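KP6 killer toxin subunit beta (Ustilago maydis virus P6, PDB 4GVB) forms, with the alpha subunit, a secreted antifungal toxin lethal to sensitive fungal cells, acting after alpha has recognised cellular receptors. Local coordinates at the interface of chains B and A. Sequence-based numbering; all coordinates share one arbitrary frame. Chains: chain A, KP6 killer toxin subunit beta; chain B, KP6 killer toxin subunit alpha.

The interface of chains B and A. Residues chain B 20-21, 27, 30, 68-70; chain A 13, 21, 24, 65-69.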
ATOM      1  N   ALA B  20       8.319   5.354  -2.926  1.00 25.71           N
ATOM      2  CA  ALA B  20       7.537   5.998  -3.975  1.00 25.75           C
ATOM      3  C   ALA B  20       8.434   6.259  -5.171  1.00 29.22           C
ATOM      4  O   ALA B  20       9.554   6.752  -5.015  1.00 33.93           O
ATOM      5  CB  ALA B  20       6.958   7.280  -3.467  1.00 24.13           C
ATOM      6  N   HIS B  21       7.974   5.908  -6.366  1.00 24.61           N
ATOM      7  CA  HIS B  21       8.765   6.218  -7.550  1.00 33.78           C
ATOM      8  C   HIS B  21       8.927   7.745  -7.676  1.00 34.53           C
ATOM      9  O   HIS B  21       8.108   8.506  -7.161  1.00 32.32           O
ATOM     10  CB  HIS B  21       8.169   5.581  -8.813  1.00 36.53           C
ATOM     11  CG  HIS B  21       6.952   6.280  -9.342  1.00 36.60           C
ATOM     12  ND1 HIS B  21       5.791   5.608  -9.665  1.00 41.41           N
ATOM     13  CD2 HIS B  21       6.725   7.583  -9.631  1.00 35.57           C
ATOM     14  CE1 HIS B  21       4.897   6.471 -10.122  1.00 36.78           C
ATOM     15  NE2 HIS B  21       5.438   7.677 -10.110  1.00 35.13           N
ATOM     16  N   LEU B  27       7.465   4.575   2.045  1.00 25.12           N
ATOM     17  CA  LEU B  27       6.025   4.387   2.207  1.00 23.77           C
ATOM     18  C   LEU B  27       5.717   3.326   3.260  1.00 27.75           C
ATOM     19  O   LEU B  27       5.540   2.142   2.939  1.00 23.51           O
ATOM     20  CB  LEU B  27       5.384   4.020   0.868  1.00 22.62           C
ATOM     21  CG  LEU B  27       5.581   5.090  -0.211  1.00 22.64           C
ATOM     22  CD1 LEU B  27       5.412   4.500  -1.612  1.00 22.91           C
ATOM     23  CD2 LEU B  27       4.603   6.233   0.039  1.00 27.78           C
ATOM     24  N   ALA B  30       2.788   0.831   2.954  1.00 18.55           N
ATOM     25  CA  ALA B  30       3.010  -0.197   1.947  1.00 18.17           C
ATOM     26  C   ALA B  30       3.994  -1.245   2.483  1.00 20.64           C
ATOM     27  O   ALA B  30       3.811  -2.451   2.298  1.00 15.95           O
ATOM     28  CB  ALA B  30       3.545   0.417   0.681  1.00 19.49           C
ATOM     29  N   LEU B  68       2.369  -2.675  -5.848  1.00 17.72           N
ATOM     30  CA  LEU B  68       1.796  -1.376  -5.488  1.00 20.99           C
ATOM     31  C   LEU B  68       2.420  -0.217  -6.270  1.00 17.73           C
ATOM     32  O   LEU B  68       2.302   0.938  -5.871  1.00 19.24           O
ATOM     33  CB  LEU B  68       1.936  -1.121  -3.981  1.00 19.54           C
ATOM     34  CG  LEU B  68       1.079  -2.007  -3.081  1.00 21.21           C
ATOM     35  CD1 LEU B  68       1.419  -1.750  -1.614  1.00 20.63           C
ATOM     36  CD2 LEU B  68      -0.407  -1.776  -3.360  1.00 20.23           C
ATOM     37  N   ASN B  69       3.063  -0.547  -7.384  1.00 17.14           N
ATOM     38  CA  ASN B  69       3.705   0.437  -8.255  1.00 21.22           C
ATOM     39  C   ASN B  69       4.862   1.157  -7.583  1.00 24.15           C
ATOM     40  O   ASN B  69       5.178   2.297  -7.928  1.00 22.50           O
ATOM     41  CB  ASN B  69       2.685   1.456  -8.771  1.00 21.52           C
ATOM     42  CG  ASN B  69       3.056   2.004 -10.135  1.00 22.77           C
ATOM     43  OD1 ASN B  69       3.451   1.257 -11.035  1.00 26.90           O
ATOM     44  ND2 ASN B  69       2.949   3.314 -10.290  1.00 27.28           N
ATOM     45  N   ASN B  70       5.504   0.492  -6.627  1.00 19.95           N
ATOM     46  CA  ASN B  70       6.607   1.120  -5.905  1.00 21.77           C
ATOM     47  C   ASN B  70       7.956   0.484  -6.219  1.00 24.97           C
ATOM     48  O   ASN B  70       8.036  -0.581  -6.831  1.00 20.99           O
ATOM     49  CB  ASN B  70       6.381   1.062  -4.394  1.00 21.71           C
ATOM     50  CG  ASN B  70       5.149   1.804  -3.956  1.00 22.26           C
ATOM     51  OD1 ASN B  70       4.831   2.872  -4.477  1.00 21.19           O
ATOM     52  ND2 ASN B  70       4.443   1.244  -2.987  1.00 18.78           N
TER
ATOM     53  N   ASP A  13      -1.893   6.314 -11.607  1.00 23.93           N
ATOM     54  CA  ASP A  13      -0.502   6.710 -11.732  1.00 28.81           C
ATOM     55  C   ASP A  13      -0.394   8.211 -11.987  1.00 34.61           C
ATOM     56  O   ASP A  13      -1.245   8.818 -12.645  1.00 31.38           O
ATOM     57  CB  ASP A  13       0.184   5.926 -12.847  1.00 30.29           C
ATOM     58  CG  ASP A  13       1.661   5.717 -12.581  1.00 32.48           C
ATOM     59  OD1 ASP A  13       2.181   6.334 -11.626  1.00 32.03           O
ATOM     60  OD2 ASP A  13       2.296   4.928 -13.317  1.00 37.15           O
ATOM     61  N   LEU A  21      -4.333   2.007 -10.952  1.00 22.30           N
ATOM     62  CA  LEU A  21      -3.378   1.144 -10.248  1.00 20.25           C
ATOM     63  C   LEU A  21      -4.191   0.294  -9.305  1.00 19.04           C
ATOM     64  O   LEU A  21      -4.458   0.690  -8.170  1.00 18.45           O
ATOM     65  CB  LEU A  21      -2.368   1.979  -9.456  1.00 15.80           C
ATOM     66  CG  LEU A  21      -1.445   2.929 -10.220  1.00 19.55           C
ATOM     67  CD1 LEU A  21      -0.561   3.755  -9.260  1.00 17.24           C
ATOM     68  CD2 LEU A  21      -0.620   2.166 -11.212  1.00 19.47           C
ATOM     69  N   VAL A  24      -3.217  -0.771  -5.656  1.00 20.80           N
ATOM     70  CA  VAL A  24      -3.163   0.426  -4.824  1.00 18.00           C
ATOM     71  C   VAL A  24      -4.583   0.821  -4.415  1.00 15.61           C
ATOM     72  O   VAL A  24      -4.867   1.095  -3.245  1.00 15.77           O
ATOM     73  CB  VAL A  24      -2.463   1.589  -5.577  1.00 16.86           C
ATOM     74  CG1 VAL A  24      -2.330   2.794  -4.675  1.00 15.85           C
ATOM     75  CG2 VAL A  24      -1.072   1.149  -6.060  1.00 18.02           C
ATOM     76  N   LEU A  65      -2.194   7.771  -1.416  1.00 25.82           N
ATOM     77  CA  LEU A  65      -0.836   8.258  -1.226  1.00 26.13           C
ATOM     78  C   LEU A  65      -0.073   7.501  -0.142  1.00 22.80           C
ATOM     79  O   LEU A  65       1.152   7.531  -0.110  1.00 29.75           O
ATOM     80  CB  LEU A  65      -0.837   9.755  -0.924  1.00 26.51           C
ATOM     81  CG  LEU A  65      -0.842  10.698  -2.125  1.00 27.91           C
ATOM     82  CD1 LEU A  65      -0.777  12.130  -1.629  1.00 31.35           C
ATOM     83  CD2 LEU A  65       0.337  10.404  -3.057  1.00 30.41           C
ATOM     84  N   ARG A  66      -0.794   6.839   0.748  1.00 25.42           N
ATOM     85  CA  ARG A  66      -0.149   5.992   1.744  1.00 25.67           C
ATOM     86  C   ARG A  66       0.450   4.733   1.117  1.00 31.85           C
ATOM     87  O   ARG A  66       1.358   4.114   1.688  1.00 26.17           O
ATOM     88  CB  ARG A  66      -1.130   5.630   2.853  1.00 28.64           C
ATOM     89  CG  ARG A  66      -1.216   6.708   3.919  1.00 34.48           C
ATOM     90  CD  ARG A  66      -2.641   7.017   4.268  1.00 38.22           C
ATOM     91  NE  ARG A  66      -3.248   5.945   5.051  1.00 38.58           N
ATOM     92  CZ  ARG A  66      -3.538   6.044   6.343  1.00 40.01           C
ATOM     93  NH1 ARG A  66      -3.279   7.168   6.993  1.00 47.65           N
ATOM     94  NH2 ARG A  66      -4.092   5.024   6.982  1.00 44.42           N
ATOM     95  N   TYR A  67      -0.033   4.364  -0.067  1.00 22.82           N
ATOM     96  CA  TYR A  67       0.385   3.093  -0.654  1.00 24.05           C
ATOM     97  C   TYR A  67       1.250   3.182  -1.900  1.00 19.07           C
ATOM     98  O   TYR A  67       1.940   2.224  -2.239  1.00 20.06           O
ATOM     99  CB  TYR A  67      -0.819   2.154  -0.870  1.00 17.43           C
ATOM    100  CG  TYR A  67      -1.372   1.659   0.443  1.00 23.92           C
ATOM    101  CD1 TYR A  67      -0.775   0.590   1.107  1.00 20.94           C
ATOM    102  CD2 TYR A  67      -2.459   2.279   1.040  1.00 22.59           C
ATOM    103  CE1 TYR A  67      -1.252   0.155   2.316  1.00 21.16           C
ATOM    104  CE2 TYR A  67      -2.943   1.843   2.256  1.00 23.98           C
ATOM    105  CZ  TYR A  67      -2.332   0.779   2.885  1.00 21.34           C
ATOM    106  OH  TYR A  67      -2.811   0.341   4.096  1.00 24.76           O
ATOM    107  N   SER A  68       1.225   4.331  -2.569  1.00 20.90           N
ATOM    108  CA  SER A  68       1.967   4.503  -3.812  1.00 18.99           C
ATOM    109  C   SER A  68       2.108   5.977  -4.162  1.00 18.91           C
ATOM    110  O   SER A  68       1.405   6.824  -3.604  1.00 20.55           O
ATOM    111  CB  SER A  68       1.243   3.773  -4.950  1.00 14.55           C
ATOM    112  OG  SER A  68       2.074   3.627  -6.097  1.00 18.92           O
ATOM    113  N   HIS A  69       3.009   6.302  -5.085  1.00 20.38           N
ATOM    114  CA  HIS A  69       3.026   7.671  -5.582  1.00 21.59           C
ATOM    115  C   HIS A  69       1.885   7.800  -6.582  1.00 26.32           C
ATOM    116  O   HIS A  69       2.076   7.654  -7.797  1.00 22.02           O
ATOM    117  CB  HIS A  69       4.337   8.052  -6.249  1.00 23.99           C
ATOM    118  CG  HIS A  69       4.401   9.501  -6.639  1.00 29.98           C
ATOM    119  ND1 HIS A  69       4.434  10.519  -5.711  1.00 35.08           N
ATOM    120  CD2 HIS A  69       4.405  10.103  -7.851  1.00 33.22           C
ATOM    121  CE1 HIS A  69       4.473  11.682  -6.332  1.00 30.55           C
ATOM    122  NE2 HIS A  69       4.453  11.457  -7.632  1.00 38.39           N
TER
HETATM  123  O   HOH W   1       5.228   4.787  -6.267  1.00 21.50           O
HETATM  124  O   HOH W   2       2.748   5.024  -8.357  1.00 28.08           O
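At the centre of this patch, short direct hydrogen bonds link the turn after helix 57-67 of beta to the loop after helix 58-67 of alpha. The hydroxyl OG of A:Ser68, anti to its own backbone N (chi1 -166°), donates to the carbonyl O of B:Leu68 at 2.7 Å, in the carbonyl plane; its link to B:Asn70 OD1 is weak. The amide of B:Asn70 answers from the other chain: ND2 gives a nearly straight bond of 2.8 Å to the carbonyl O of A:Tyr67, the last residue of its helix; this oxygen lies almost in the plane of the amide.

Two waters extend this network. Water 1 joins B:His21 N, B:Asn69 O and B:Asn70 OD1 to A:His69 N, the last at 2.9 Å. Water 2 takes up B:Asn69 ND2 along with A:Ser68 OG and A:His69 O, so polar groups of both chains share the same two waters.

The imidazoles of B:His21 and A:His69 meet edge-to-face, planes 69° apart, with A:His69 CB over the centre of the B:His21 ring. At that ring's edge, in plane, sits A:Asp13 OD1, 3.1 Å from the carbon CE1 and not bonded to a ring nitrogen. The carboxylate might favour a positive B:His21, while the neighbouring imidazole, if charged, would work against it; protonation is not seen. B:Asn69 ND2 makes a weak bond to A:Asp13 OD2, the amide and carboxylate planes nearly perpendicular.

Apolar packing fills in around these bonds. B:Leu68 CD2 presses on the backbone of A:Val24, 3.8 Å from its CA, while the methyls of A:Leu21 lie against the B:Asn69 amide and B:Ala20 CB touches A:His69 CB. With no covalent link between subunits, this polar and apolar patch contributes to holding the toxin heterodimer together.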